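PDB 5U9C: dTDP-4-dehydrorhamnose reductase from Yersinia enterocolitica, which probably catalyses the NADPH-dependent reduction of dTDP-4-dehydro-beta-L-rhamnose to dTDP-L-rhamnose, the reductive step in making this activated sugar. Local coordinates for residues K7-G12 with F49-A54; Y82-T87 with E138-N143; E88-A93 with A99-L104; N148-R153 with C200-W205. All coordinates share one frame; numbering follows the deposited sequence. Where two conformers were deposited one is given.

Interaction 1 of 4, residues K7-G12 with F49-A54; sequences KILITG and FSYITA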
loop_
_atom_site.group_PDB
_atom_site.type_symbol
_atom_site.label_atom_id
_atom_site.label_comp_id
_atom_site.label_asym_id
_atom_site.label_seq_id
_atom_site.Cartn_x
_atom_site.Cartn_y
_atom_site.Cartn_z
ATOM N N LYS D 7 6.170 -27.628 -39.995
ATOM C CA LYS D 7 4.799 -27.664 -39.507
ATOM C C LYS D 7 4.548 -26.641 -38.378
ATOM O O LYS D 7 5.351 -26.526 -37.430
ATOM C CB LYS D 7 4.447 -29.098 -39.049
ATOM C CG LYS D 7 3.021 -29.236 -38.541
ATOM C CD LYS D 7 2.687 -30.588 -37.895
ATOM C CE LYS D 7 2.499 -31.724 -38.887
ATOM N NZ LYS D 7 1.962 -32.949 -38.200
ATOM N N ILE D 8 3.450 -25.904 -38.528
ATOM C CA ILE D 8 2.947 -24.933 -37.552
ATOM C C ILE D 8 1.631 -25.466 -36.981
ATOM O O ILE D 8 0.702 -25.806 -37.729
ATOM C CB ILE D 8 2.632 -23.570 -38.194
ATOM C CG1 ILE D 8 3.918 -22.889 -38.636
ATOM C CG2 ILE D 8 1.907 -22.674 -37.194
ATOM C CD1 ILE D 8 3.713 -21.658 -39.493
ATOM N N LEU D 9 1.547 -25.539 -35.666
ATOM C CA LEU D 9 0.330 -25.961 -34.983
ATOM C C LEU D 9 -0.232 -24.724 -34.248
ATOM O O LEU D 9 0.472 -24.100 -33.444
ATOM C CB LEU D 9 0.641 -27.122 -34.051
ATOM C CG LEU D 9 -0.550 -27.770 -33.344
ATOM C CD1 LEU D 9 -0.244 -29.218 -32.960
ATOM C CD2 LEU D 9 -0.982 -26.972 -32.120
ATOM N N ILE D 10 -1.486 -24.373 -34.545
ATOM C CA ILE D 10 -2.141 -23.175 -33.984
ATOM C C ILE D 10 -3.348 -23.479 -33.112
ATOM O O ILE D 10 -4.232 -24.211 -33.544
ATOM C CB ILE D 10 -2.685 -22.253 -35.120
ATOM C CG1 ILE D 10 -1.593 -21.985 -36.141
ATOM C CG2 ILE D 10 -3.255 -20.930 -34.555
ATOM C CD1 ILE D 10 -2.006 -21.089 -37.282
ATOM N N THR D 11 -3.387 -22.917 -31.896
ATOM C CA THR D 11 -4.587 -23.002 -31.031
ATOM C C THR D 11 -5.260 -21.641 -31.177
ATOM O O THR D 11 -4.577 -20.631 -31.363
ATOM C CB THR D 11 -4.278 -23.258 -29.533
ATOM O OG1 THR D 11 -3.707 -22.074 -28.921
ATOM C CG2 THR D 11 -3.349 -24.453 -29.378
ATOM N N GLY D 12 -6.584 -21.599 -31.068
ATOM C CA GLY D 12 -7.341 -20.329 -31.227
ATOM C C GLY D 12 -7.285 -19.772 -32.652
ATOM O O GLY D 12 -7.311 -18.544 -32.865
ATOM N N PHE D 49 -0.857 -33.048 -24.266
ATOM C CA PHE D 49 0.517 -33.510 -24.460
ATOM C C PHE D 49 0.645 -34.605 -25.529
ATOM O O PHE D 49 1.474 -34.485 -26.447
ATOM C CB PHE D 49 1.134 -33.961 -23.134
ATOM C CG PHE D 49 2.585 -34.333 -23.232
ATOM C CD1 PHE D 49 2.966 -35.645 -23.533
ATOM C CD2 PHE D 49 3.577 -33.380 -23.016
ATOM C CE1 PHE D 49 4.308 -35.984 -23.622
ATOM C CE2 PHE D 49 4.914 -33.719 -23.087
ATOM C CZ PHE D 49 5.283 -35.013 -23.406
ATOM N N SER D 50 -0.171 -35.651 -25.430
ATOM C CA SER D 50 -0.115 -36.740 -26.411
ATOM C C SER D 50 -0.423 -36.250 -27.809
ATOM O O SER D 50 0.267 -36.614 -28.757
ATOM C CB SER D 50 -1.071 -37.870 -26.058
ATOM O OG SER D 50 -0.649 -38.503 -24.882
ATOM N N TYR D 51 -1.445 -35.408 -27.930
ATOM C CA TYR D 51 -1.839 -34.867 -29.243
ATOM C C TYR D 51 -0.732 -34.034 -29.875
ATOM O O TYR D 51 -0.302 -34.322 -30.985
ATOM C CB TYR D 51 -3.150 -34.053 -29.174
ATOM C CG TYR D 51 -3.426 -33.305 -30.445
ATOM C CD1 TYR D 51 -3.764 -33.977 -31.623
ATOM C CD2 TYR D 51 -3.316 -31.924 -30.484
ATOM C CE1 TYR D 51 -3.986 -33.277 -32.817
ATOM C CE2 TYR D 51 -3.523 -31.220 -31.650
ATOM C CZ TYR D 51 -3.859 -31.886 -32.809
ATOM O OH TYR D 51 -4.062 -31.136 -33.934
ATOM N N ILE D 52 -0.244 -33.032 -29.165
ATOM C CA ILE D 52 0.796 -32.182 -29.741
ATOM C C ILE D 52 2.110 -32.919 -30.051
ATOM O O ILE D 52 2.682 -32.721 -31.132
ATOM C CB ILE D 52 1.045 -30.936 -28.884
ATOM C CG1 ILE D 52 -0.245 -30.101 -28.846
ATOM C CG2 ILE D 52 2.226 -30.130 -29.428
ATOM C CD1 ILE D 52 -0.114 -28.816 -28.058
ATOM N N THR D 53 2.575 -33.780 -29.145
ATOM C CA THR D 53 3.840 -34.472 -29.367
ATOM C C THR D 53 3.775 -35.397 -30.573
ATOM O O THR D 53 4.749 -35.494 -31.307
ATOM C CB THR D 53 4.368 -35.215 -28.117
ATOM O OG1 THR D 53 3.371 -36.108 -27.612
ATOM C CG2 THR D 53 4.725 -34.220 -27.033
ATOM N N ALA D 54 2.626 -36.056 -30.788
ATOM C CA ALA D 54 2.454 -36.927 -31.966
ATOM C C ALA D 54 2.457 -36.118 -33.271
ATOM O O ALA D 54 2.874 -36.644 -34.309
ATOM C CB ALA D 54 1.188 -37.785 -31.865
#

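Interaction 2 of 4, residues Y82-T87 with E138-N143; sequences YNHLAT and ESSVRN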
loop_
_atom_site.group_PDB
_atom_site.type_symbol
_atom_site.label_atom_id
_atom_site.label_comp_id
_atom_site.label_asym_id
_atom_site.label_seq_id
_atom_site.Cartn_x
_atom_site.Cartn_y
_atom_site.Cartn_z
ATOM N N TYR D 82 -8.055 -23.281 -18.157
ATOM C CA TYR D 82 -7.904 -22.856 -19.548
ATOM C C TYR D 82 -6.633 -22.100 -19.864
ATOM O O TYR D 82 -6.064 -22.285 -20.945
ATOM C CB TYR D 82 -9.066 -21.957 -19.959
ATOM C CG TYR D 82 -10.366 -22.650 -20.308
ATOM C CD1 TYR D 82 -10.949 -23.581 -19.457
ATOM C CD2 TYR D 82 -11.065 -22.291 -21.464
ATOM C CE1 TYR D 82 -12.176 -24.183 -19.766
ATOM C CE2 TYR D 82 -12.285 -22.887 -21.786
ATOM C CZ TYR D 82 -12.835 -23.829 -20.934
ATOM O OH TYR D 82 -14.043 -24.414 -21.261
ATOM N N ASN D 83 -6.219 -21.223 -18.961
ATOM C CA ASN D 83 -5.064 -20.351 -19.215
ATOM C C ASN D 83 -3.785 -20.831 -18.587
ATOM O O ASN D 83 -2.689 -20.540 -19.100
ATOM C CB ASN D 83 -5.386 -18.910 -18.769
ATOM C CG ASN D 83 -6.583 -18.326 -19.515
ATOM O OD1 ASN D 83 -6.966 -18.834 -20.575
ATOM N ND2 ASN D 83 -7.194 -17.270 -18.962
ATOM N N HIS D 84 -3.899 -21.544 -17.466
ATOM C CA HIS D 84 -2.702 -22.064 -16.815
ATOM C C HIS D 84 -2.454 -23.539 -17.086
ATOM O O HIS D 84 -1.461 -23.879 -17.706
ATOM C CB HIS D 84 -2.705 -21.790 -15.322
ATOM C CG HIS D 84 -1.573 -22.441 -14.598
ATOM N ND1 HIS D 84 -1.705 -22.955 -13.330
ATOM C CD2 HIS D 84 -0.323 -22.766 -15.008
ATOM C CE1 HIS D 84 -0.555 -23.488 -12.953
ATOM N NE2 HIS D 84 0.296 -23.399 -13.960
ATOM N N LEU D 85 -3.342 -24.413 -16.635
ATOM C CA LEU D 85 -3.099 -25.839 -16.807
ATOM C C LEU D 85 -2.946 -26.262 -18.274
ATOM O O LEU D 85 -2.048 -27.018 -18.588
ATOM C CB LEU D 85 -4.167 -26.666 -16.085
ATOM C CG LEU D 85 -4.304 -26.365 -14.576
ATOM C CD1 LEU D 85 -5.327 -27.311 -13.996
ATOM C CD2 LEU D 85 -2.995 -26.509 -13.814
ATOM N N ALA D 86 -3.812 -25.777 -19.163
ATOM C CA ALA D 86 -3.705 -26.116 -20.568
ATOM C C ALA D 86 -2.375 -25.618 -21.149
ATOM O O ALA D 86 -1.718 -26.336 -21.878
ATOM C CB ALA D 86 -4.881 -25.556 -21.360
ATOM N N THR D 87 -1.982 -24.406 -20.783
ATOM C CA THR D 87 -0.759 -23.794 -21.287
ATOM C C THR D 87 0.460 -24.596 -20.807
ATOM O O THR D 87 1.415 -24.749 -21.556
ATOM C CB THR D 87 -0.684 -22.319 -20.852
ATOM O OG1 THR D 87 -1.785 -21.612 -21.421
ATOM C CG2 THR D 87 0.609 -21.644 -21.305
ATOM N N GLU D 138 2.477 -17.695 -18.464
ATOM C CA GLU D 138 3.794 -17.212 -18.954
ATOM C C GLU D 138 4.939 -17.950 -18.268
ATOM O O GLU D 138 5.884 -18.368 -18.936
ATOM C CB GLU D 138 4.028 -15.716 -18.731
ATOM C CG GLU D 138 3.115 -14.733 -19.461
ATOM C CD GLU D 138 3.568 -13.285 -19.270
ATOM O OE1 GLU D 138 4.668 -13.064 -18.703
ATOM O OE2 GLU D 138 2.843 -12.364 -19.705
ATOM N N SER D 139 4.852 -18.101 -16.948
ATOM C CA SER D 139 5.887 -18.809 -16.192
ATOM C C SER D 139 6.081 -20.215 -16.761
ATOM O O SER D 139 7.222 -20.636 -17.007
ATOM C CB SER D 139 5.538 -18.913 -14.702
ATOM O OG SER D 139 5.356 -17.644 -14.105
ATOM N N SER D 140 4.964 -20.910 -17.015
ATOM C CA SER D 140 5.001 -22.286 -17.543
ATOM C C SER D 140 5.770 -22.353 -18.858
ATOM O O SER D 140 6.544 -23.286 -19.093
ATOM C CB SER D 140 3.585 -22.813 -17.786
ATOM O OG SER D 140 2.944 -23.050 -16.568
ATOM N N VAL D 141 5.553 -21.355 -19.704
ATOM C CA VAL D 141 6.206 -21.261 -20.999
ATOM C C VAL D 141 7.718 -21.021 -20.828
ATOM O O VAL D 141 8.532 -21.762 -21.408
ATOM C CB VAL D 141 5.547 -20.181 -21.869
ATOM C CG1 VAL D 141 6.367 -19.891 -23.123
ATOM C CG2 VAL D 141 4.127 -20.605 -22.238
ATOM N N ARG D 142 8.087 -20.035 -20.005
ATOM C CA ARG D 142 9.512 -19.702 -19.764
ATOM C C ARG D 142 10.319 -20.817 -19.170
ATOM O O ARG D 142 11.429 -21.084 -19.632
ATOM C CB ARG D 142 9.685 -18.506 -18.818
ATOM C CG ARG D 142 9.328 -17.198 -19.444
ATOM C CD ARG D 142 9.955 -16.025 -18.699
ATOM N NE ARG D 142 9.383 -14.816 -19.255
ATOM C CZ ARG D 142 8.191 -14.346 -18.917
ATOM N NH1 ARG D 142 7.724 -13.258 -19.509
ATOM N NH2 ARG D 142 7.452 -14.975 -18.001
ATOM N N ASN D 143 9.778 -21.419 -18.113
ATOM C CA ASN D 143 10.428 -22.519 -17.439
ATOM C C ASN D 143 10.648 -23.752 -18.363
ATOM O O ASN D 143 11.705 -24.357 -18.324
ATOM C CB ASN D 143 9.647 -22.913 -16.179
ATOM C CG ASN D 143 9.577 -21.781 -15.146
ATOM O OD1 ASN D 143 10.046 -20.656 -15.382
ATOM N ND2 ASN D 143 8.950 -22.067 -14.008
#

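Interaction 3 of 4, residues E88-A93 with A99-L104; sequences EQIAQA and AWLLYL. With IMD (imidazole), chain H.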
loop_
_atom_site.group_PDB
_atom_site.type_symbol
_atom_site.label_atom_id
_atom_site.label_comp_id
_atom_site.label_asym_id
_atom_site.label_seq_id
_atom_site.Cartn_x
_atom_site.Cartn_y
_atom_site.Cartn_z
ATOM N N GLU D 88 0.399 -25.118 -19.575
ATOM C CA GLU D 88 1.464 -25.942 -19.020
ATOM C C GLU D 88 1.673 -27.193 -19.871
ATOM O O GLU D 88 2.805 -27.578 -20.142
ATOM C CB GLU D 88 1.141 -26.330 -17.574
ATOM C CG GLU D 88 2.031 -27.399 -16.918
ATOM C CD GLU D 88 3.478 -26.974 -16.701
ATOM O OE1 GLU D 88 3.780 -25.766 -16.776
ATOM O OE2 GLU D 88 4.332 -27.864 -16.445
ATOM N N GLN D 89 0.586 -27.842 -20.273
ATOM C CA GLN D 89 0.706 -29.031 -21.131
ATOM C C GLN D 89 1.263 -28.677 -22.509
ATOM O O GLN D 89 2.077 -29.409 -23.059
ATOM C CB GLN D 89 -0.625 -29.757 -21.231
ATOM C CG GLN D 89 -1.072 -30.297 -19.878
ATOM C CD GLN D 89 -0.101 -31.294 -19.320
ATOM O OE1 GLN D 89 0.213 -32.294 -19.963
ATOM N NE2 GLN D 89 0.376 -31.040 -18.108
ATOM N N ILE D 90 0.832 -27.549 -23.061
ATOM C CA ILE D 90 1.344 -27.104 -24.357
ATOM C C ILE D 90 2.858 -26.837 -24.260
ATOM O O ILE D 90 3.623 -27.249 -25.143
ATOM C CB ILE D 90 0.593 -25.848 -24.853
ATOM C CG1 ILE D 90 -0.864 -26.232 -25.180
ATOM C CG2 ILE D 90 1.291 -25.246 -26.071
ATOM C CD1 ILE D 90 -1.782 -25.082 -25.508
ATOM N N ALA D 91 3.284 -26.150 -23.201
ATOM C CA ALA D 91 4.716 -25.854 -23.009
ATOM C C ALA D 91 5.540 -27.144 -22.825
ATOM O O ALA D 91 6.624 -27.258 -23.382
ATOM C CB ALA D 91 4.908 -24.938 -21.831
ATOM N N GLN D 92 5.007 -28.119 -22.080
ATOM C CA GLN D 92 5.710 -29.381 -21.883
ATOM C C GLN D 92 5.838 -30.113 -23.227
ATOM O O GLN D 92 6.893 -30.663 -23.532
ATOM C CB GLN D 92 5.029 -30.280 -20.826
ATOM C CG GLN D 92 5.178 -29.811 -19.382
ATOM C CD GLN D 92 6.632 -29.686 -18.940
ATOM O OE1 GLN D 92 7.507 -30.422 -19.403
ATOM N NE2 GLN D 92 6.885 -28.781 -18.006
ATOM N N ALA D 93 4.769 -30.098 -24.022
ATOM C CA ALA D 93 4.782 -30.719 -25.333
ATOM C C ALA D 93 5.795 -30.004 -26.270
ATOM O O ALA D 93 6.564 -30.671 -26.976
ATOM C CB ALA D 93 3.395 -30.729 -25.932
ATOM N N ALA D 99 9.831 -27.708 -30.329
ATOM C CA ALA D 99 9.167 -26.675 -31.093
ATOM C C ALA D 99 9.355 -25.296 -30.478
ATOM O O ALA D 99 9.376 -25.142 -29.242
ATOM C CB ALA D 99 7.675 -26.990 -31.187
ATOM N N TRP D 100 9.482 -24.292 -31.345
ATOM C CA TRP D 100 9.515 -22.885 -30.921
ATOM C C TRP D 100 8.065 -22.538 -30.582
ATOM O O TRP D 100 7.167 -22.795 -31.383
ATOM C CB TRP D 100 10.052 -22.024 -32.051
ATOM C CG TRP D 100 10.045 -20.526 -31.861
ATOM C CD1 TRP D 100 11.048 -19.752 -31.326
ATOM C CD2 TRP D 100 9.045 -19.617 -32.324
ATOM N NE1 TRP D 100 10.703 -18.422 -31.398
ATOM C CE2 TRP D 100 9.486 -18.312 -32.014
ATOM C CE3 TRP D 100 7.801 -19.778 -32.952
ATOM C CZ2 TRP D 100 8.732 -17.179 -32.317
ATOM C CZ3 TRP D 100 7.059 -18.656 -33.252
ATOM C CH2 TRP D 100 7.530 -17.368 -32.933
ATOM N N LEU D 101 7.840 -21.987 -29.388
ATOM C CA LEU D 101 6.505 -21.694 -28.891
ATOM C C LEU D 101 6.224 -20.220 -28.714
ATOM O O LEU D 101 6.950 -19.516 -28.005
ATOM C CB LEU D 101 6.313 -22.388 -27.541
ATOM C CG LEU D 101 5.037 -22.114 -26.738
ATOM C CD1 LEU D 101 3.787 -22.508 -27.501
ATOM C CD2 LEU D 101 5.086 -22.886 -25.438
ATOM N N LEU D 102 5.136 -19.766 -29.314
ATOM C CA LEU D 102 4.702 -18.389 -29.193
ATOM C C LEU D 102 3.473 -18.396 -28.316
ATOM O O LEU D 102 2.524 -19.121 -28.591
ATOM C CB LEU D 102 4.410 -17.771 -30.566
ATOM C CG LEU D 102 3.743 -16.383 -30.638
ATOM C CD1 LEU D 102 4.349 -15.372 -29.718
ATOM C CD2 LEU D 102 3.780 -15.840 -32.058
ATOM N N TYR D 103 3.517 -17.628 -27.241
ATOM C CA TYR D 103 2.400 -17.511 -26.300
ATOM C C TYR D 103 1.897 -16.076 -26.313
ATOM O O TYR D 103 2.661 -15.145 -26.080
ATOM C CB TYR D 103 2.834 -17.909 -24.870
ATOM C CG TYR D 103 1.769 -17.770 -23.791
ATOM C CD1 TYR D 103 0.532 -18.399 -23.921
ATOM C CD2 TYR D 103 2.028 -17.099 -22.592
ATOM C CE1 TYR D 103 -0.437 -18.310 -22.929
ATOM C CE2 TYR D 103 1.062 -17.013 -21.588
ATOM C CZ TYR D 103 -0.161 -17.630 -21.765
ATOM O OH TYR D 103 -1.120 -17.581 -20.794
ATOM N N LEU D 104 0.623 -15.910 -26.637
ATOM C CA LEU D 104 -0.001 -14.597 -26.625
ATOM C C LEU D 104 -0.449 -14.299 -25.194
ATOM O O LEU D 104 -1.322 -14.975 -24.661
ATOM C CB LEU D 104 -1.206 -14.572 -27.554
ATOM C CG LEU D 104 -2.028 -13.274 -27.564
ATOM C CD1 LEU D 104 -1.179 -12.119 -28.085
ATOM C CD2 LEU D 104 -3.275 -13.465 -28.405
HETATM N N1 IMD H . 1.817 -34.950 -18.906
HETATM C C2 IMD H . 2.998 -34.296 -18.995
HETATM N N3 IMD H . 3.973 -35.206 -19.231
HETATM C C4 IMD H . 3.404 -36.430 -19.288
HETATM C C5 IMD H . 2.050 -36.270 -19.082
#

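Interaction 4 of 4, residues N148-R153 with C200-W205; sequences NHLIIR and CNFIIW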
loop_
_atom_site.group_PDB
_atom_site.type_symbol
_atom_site.label_atom_id
_atom_site.label_comp_id
_atom_site.label_asym_id
_atom_site.label_seq_id
_atom_site.Cartn_x
_atom_site.Cartn_y
_atom_site.Cartn_z
ATOM N N ASN D 148 13.735 -21.052 -26.401
ATOM C CA ASN D 148 13.016 -21.258 -27.645
ATOM C C ASN D 148 11.532 -20.910 -27.510
ATOM O O ASN D 148 10.662 -21.697 -27.883
ATOM C CB ASN D 148 13.221 -22.726 -28.071
ATOM C CG ASN D 148 13.041 -22.945 -29.559
ATOM O OD1 ASN D 148 13.279 -22.052 -30.377
ATOM N ND2 ASN D 148 12.681 -24.172 -29.927
ATOM N N HIS D 149 11.244 -19.735 -26.944
ATOM C CA HIS D 149 9.868 -19.269 -26.826
ATOM C C HIS D 149 9.809 -17.782 -27.091
ATOM O O HIS D 149 10.840 -17.070 -26.999
ATOM C CB HIS D 149 9.306 -19.512 -25.433
ATOM C CG HIS D 149 9.921 -18.638 -24.382
ATOM N ND1 HIS D 149 11.052 -18.999 -23.678
ATOM C CD2 HIS D 149 9.574 -17.407 -23.934
ATOM C CE1 HIS D 149 11.371 -18.028 -22.837
ATOM N NE2 HIS D 149 10.502 -17.046 -22.983
ATOM N N LEU D 150 8.603 -17.323 -27.397
ATOM C CA LEU D 150 8.326 -15.902 -27.556
ATOM C C LEU D 150 6.992 -15.614 -26.865
ATOM O O LEU D 150 5.965 -16.249 -27.169
ATOM C CB LEU D 150 8.271 -15.482 -29.018
ATOM C CG LEU D 150 7.955 -13.996 -29.264
ATOM C CD1 LEU D 150 8.940 -13.076 -28.554
ATOM C CD2 LEU D 150 7.917 -13.665 -30.745
ATOM N N ILE D 151 7.016 -14.681 -25.923
ATOM C CA ILE D 151 5.817 -14.259 -25.204
ATOM C C ILE D 151 5.557 -12.829 -25.623
ATOM O O ILE D 151 6.446 -11.961 -25.487
ATOM C CB ILE D 151 6.025 -14.344 -23.689
ATOM C CG1 ILE D 151 6.088 -15.817 -23.275
ATOM C CG2 ILE D 151 4.899 -13.622 -22.942
ATOM C CD1 ILE D 151 6.640 -16.039 -21.880
ATOM N N ILE D 152 4.373 -12.590 -26.177
ATOM C CA ILE D 152 3.983 -11.257 -26.618
ATOM C C ILE D 152 2.790 -10.805 -25.798
ATOM O O ILE D 152 1.753 -11.489 -25.742
ATOM C CB ILE D 152 3.585 -11.212 -28.085
ATOM C CG1 ILE D 152 4.700 -11.774 -28.970
ATOM C CG2 ILE D 152 3.233 -9.771 -28.481
ATOM C CD1 ILE D 152 4.338 -11.809 -30.442
ATOM N N ARG D 153 2.925 -9.650 -25.175
ATOM C CA ARG D 153 1.836 -9.082 -24.402
ATOM C C ARG D 153 1.152 -8.027 -25.256
ATOM O O ARG D 153 1.788 -7.085 -25.728
ATOM C CB ARG D 153 2.331 -8.482 -23.084
ATOM C CG ARG D 153 3.054 -9.463 -22.170
ATOM C CD ARG D 153 3.337 -8.850 -20.804
ATOM N NE ARG D 153 4.019 -9.752 -19.891
ATOM C CZ ARG D 153 5.195 -9.553 -19.296
ATOM N NH1 ARG D 153 5.885 -8.419 -19.442
ATOM N NH2 ARG D 153 5.661 -10.490 -18.479
ATOM N N CYS D 200 -0.395 -9.513 -36.334
ATOM C CA CYS D 200 -0.294 -10.641 -37.273
ATOM C C CYS D 200 0.984 -10.511 -38.124
ATOM O O CYS D 200 1.778 -11.425 -38.214
ATOM C CB CYS D 200 -1.526 -10.682 -38.186
ATOM S SG CYS D 200 -1.446 -11.928 -39.490
ATOM N N ASN D 201 1.172 -9.349 -38.735
ATOM C CA ASN D 201 2.350 -9.110 -39.558
ATOM C C ASN D 201 3.642 -9.316 -38.754
ATOM O O ASN D 201 4.614 -9.875 -39.282
ATOM C CB ASN D 201 2.305 -7.706 -40.166
ATOM C CG ASN D 201 1.153 -7.532 -41.167
ATOM O OD1 ASN D 201 0.711 -8.496 -41.802
ATOM N ND2 ASN D 201 0.682 -6.300 -41.322
ATOM N N PHE D 202 3.644 -8.859 -37.500
ATOM C CA PHE D 202 4.804 -9.014 -36.638
ATOM C C PHE D 202 5.058 -10.489 -36.343
ATOM O O PHE D 202 6.212 -10.932 -36.334
ATOM C CB PHE D 202 4.692 -8.241 -35.314
ATOM C CG PHE D 202 5.848 -8.508 -34.389
ATOM C CD1 PHE D 202 7.045 -7.832 -34.554
ATOM C CD2 PHE D 202 5.775 -9.500 -33.430
ATOM C CE1 PHE D 202 8.130 -8.096 -33.733
ATOM C CE2 PHE D 202 6.864 -9.790 -32.624
ATOM C CZ PHE D 202 8.033 -9.084 -32.771
ATOM N N ILE D 203 3.982 -11.237 -36.107
ATOM C CA ILE D 203 4.087 -12.654 -35.814
ATOM C C ILE D 203 4.695 -13.429 -36.999
ATOM O O ILE D 203 5.525 -14.321 -36.779
ATOM C CB ILE D 203 2.738 -13.233 -35.375
ATOM C CG1 ILE D 203 2.409 -12.715 -33.968
ATOM C CG2 ILE D 203 2.788 -14.747 -35.373
ATOM C CD1 ILE D 203 1.041 -13.097 -33.461
ATOM N N ILE D 204 4.295 -13.095 -38.230
ATOM C CA ILE D 204 4.848 -13.761 -39.421
ATOM C C ILE D 204 6.365 -13.503 -39.465
ATOM O O ILE D 204 7.165 -14.415 -39.696
ATOM C CB ILE D 204 4.147 -13.279 -40.712
ATOM C CG1 ILE D 204 2.642 -13.619 -40.675
ATOM C CG2 ILE D 204 4.805 -13.872 -41.960
ATOM C CD1 ILE D 204 2.320 -15.102 -40.663
ATOM N N TRP D 205 6.753 -12.265 -39.192
ATOM C CA TRP D 205 8.161 -11.891 -39.148
ATOM C C TRP D 205 8.877 -12.671 -38.042
ATOM O O TRP D 205 9.977 -13.179 -38.255
ATOM C CB TRP D 205 8.310 -10.368 -38.935
ATOM C CG TRP D 205 9.724 -9.890 -38.727
ATOM C CD1 TRP D 205 10.579 -9.423 -39.676
ATOM C CD2 TRP D 205 10.447 -9.843 -37.482
ATOM N NE1 TRP D 205 11.789 -9.085 -39.108
ATOM C CE2 TRP D 205 11.739 -9.344 -37.767
ATOM C CE3 TRP D 205 10.133 -10.188 -36.166
ATOM C CZ2 TRP D 205 12.709 -9.166 -36.778
ATOM C CZ3 TRP D 205 11.100 -10.007 -35.177
ATOM C CH2 TRP D 205 12.372 -9.502 -35.491
#

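Interaction 1 of 4, residues K7-G12 with F49-A54
One turn of the helix carrying Ile52, which meets Leu9, holds a doubly gripped oxygen: Thr53 OG1 donates to Phe49 O at 2.8 Å and Thr53 N reaches the same Phe49 O at 3.0 Å, the two coming from opposite faces of the carbonyl plane. The methyl CG2 of Thr53 meanwhile sits over the centre of the Phe49 ring, 3.7 Å above its plane, on the flank that packs on Gln89, Ala93 and Phe96 of helix 76-97. Helix 48-55 belongs to a beta-alpha-beta crossover: the chain leaves strand 31-34, passes over strand 7-11 and enters strand 59-62, as in Rossmann-type sheets. Leu9 alone carries the strand's part of the contact. A chi1 of -175° turns its CG away from the amide nitrogen, over the carbonyl side, and its CD1 lies 4.1 Å from Tyr51 CE2. The same Leu9 CD1 is 4.2 Å from Ile52 CG1, so one methyl is shared between an aromatic and a branched aliphatic neighbour. Lys7, at the strand's start, forms a salt bridge with Glu55, just past the segment.

Interaction 2 of 4, residues Y82-T87 with E138-N143
A chi1 of 173° brings the imidazole edge of His84 beside Ser140, whose hydroxyl is turned to the far side of CB from its own carbonyl carbon (chi1 -71°). Ser140 OG thus arrives at the edge of the His84 ring, near its plane, 3.6 Å from His84 CD2. The stronger partner of that hydroxyl is the carboxylate of Glu88, one turn along the helix from His84. Deeper in, Thr87 CG2 meets Val141 CG2 at 3.8 Å. Helices 76-97 and 129-144 lie side by side here on one face of the Rossmann-type parallel sheet. The same Thr87 rotamer that puts CG2 against Val141 sets OG1 to donate to Asn83 O at 2.7 Å; OG1 is also bonded to His62. Farther along helix 129-144, Arg142 NH1 and Glu138 OE1 form a salt bridge of 3.2 Å, the carboxylate being met from above its plane. On the outer side His84 and Leu85 pack on Tyr266 of a second subunit.

Interaction 3 of 4, residues E88-A93 with A99-L104
Leu101 points its CB at helix 76-97, opposite Ala91, the residue whose CA is nearest to its own. From CB the chain runs to CG, which a chi1 of 174° holds across from the amide nitrogen, and there divides. One branch, CD1, comes to 4.0 Å from Ile90 CG2, the two side chains crossing at about a right angle. The other branch, CD2, lies against the helix backbone, 3.9 Å from Ala91 CA and 4.2 Å from Ala91 CB. Helix 76-97 leads into strand 100-106 and so completes the beta-alpha-beta crossover from strand 59-62 in the Rossmann-type sheet; Ile60 of that strand also touches Leu101. On other sides of the helix the polar side chains bond among themselves or outward: Gln92 NE2 donates to Glu88 OE2 at 3.1 Å, and a bound imidazole, probably from the crystallisation liquor, makes a weak hydrogen bond from N1 to Gln89 OE1. Where helix and strand meet, methyl and methine carbons do all the touching, so this contact depends on shape and burial with little directional preference.

Interaction 4 of 4, residues N148-R153 with C200-W205
Strand 149-153 and helix 200-205 run nearly antiparallel, their directions 167° apart and their axes 11.8 Å from each other at closest approach. That separation is bridged by side chains. Ile152 does most of the reaching: its CG1 stands anti to the carbonyl carbon (chi1 -55°) and carries CD1 to the helix. There the methyl meets the edge of the Phe202 ring, near the ring plane, with Ile152 CD1 3.9 Å from Phe202 CE2. Ile203 touches the same methyl from the neighbouring helix position, its CG1 lying 4.1 Å from Ile152 CD1. Leu150, two residues back on the strand, adds a looser contact, with CD2 4.4 Å from Phe202 CE2. The Phe202 ring also meets that of Phe217 on strand 213-217, their planes inclined at about 40°, while Leu102 of the adjoining strand touches both Ile152 and Ile203. Alternate strand residues, Leu150 and Ile152, thus face helix 196-209 while His149 and Ile151 face helix 129-144, the two-sided layering of the three-layer alpha/beta/alpha sandwich of a Rossmann-type fold.

All four contacts are buried, and three of them seat a helix on the same parallel sheet. Interactions 1 and 3 load one face through leucines, and they meet where Phe49 and Ile52 pack on helix 76-97. Interaction 4 lies on the opposite face; its strand is hydrogen-bonded to that of interaction 3 through the backbones of Leu101, Tyr103 and Leu150. Interaction 2 differs, joining helix to helix above the sheet. It shares helix 76-97 with interaction 3, and both touch a second subunit; a salt bridge from Glu138 to Arg153 ties it to interaction 4. Chemistry follows place: sheet-facing contacts are purely apolar, whereas the interhelical one mixes methyls with polar groups.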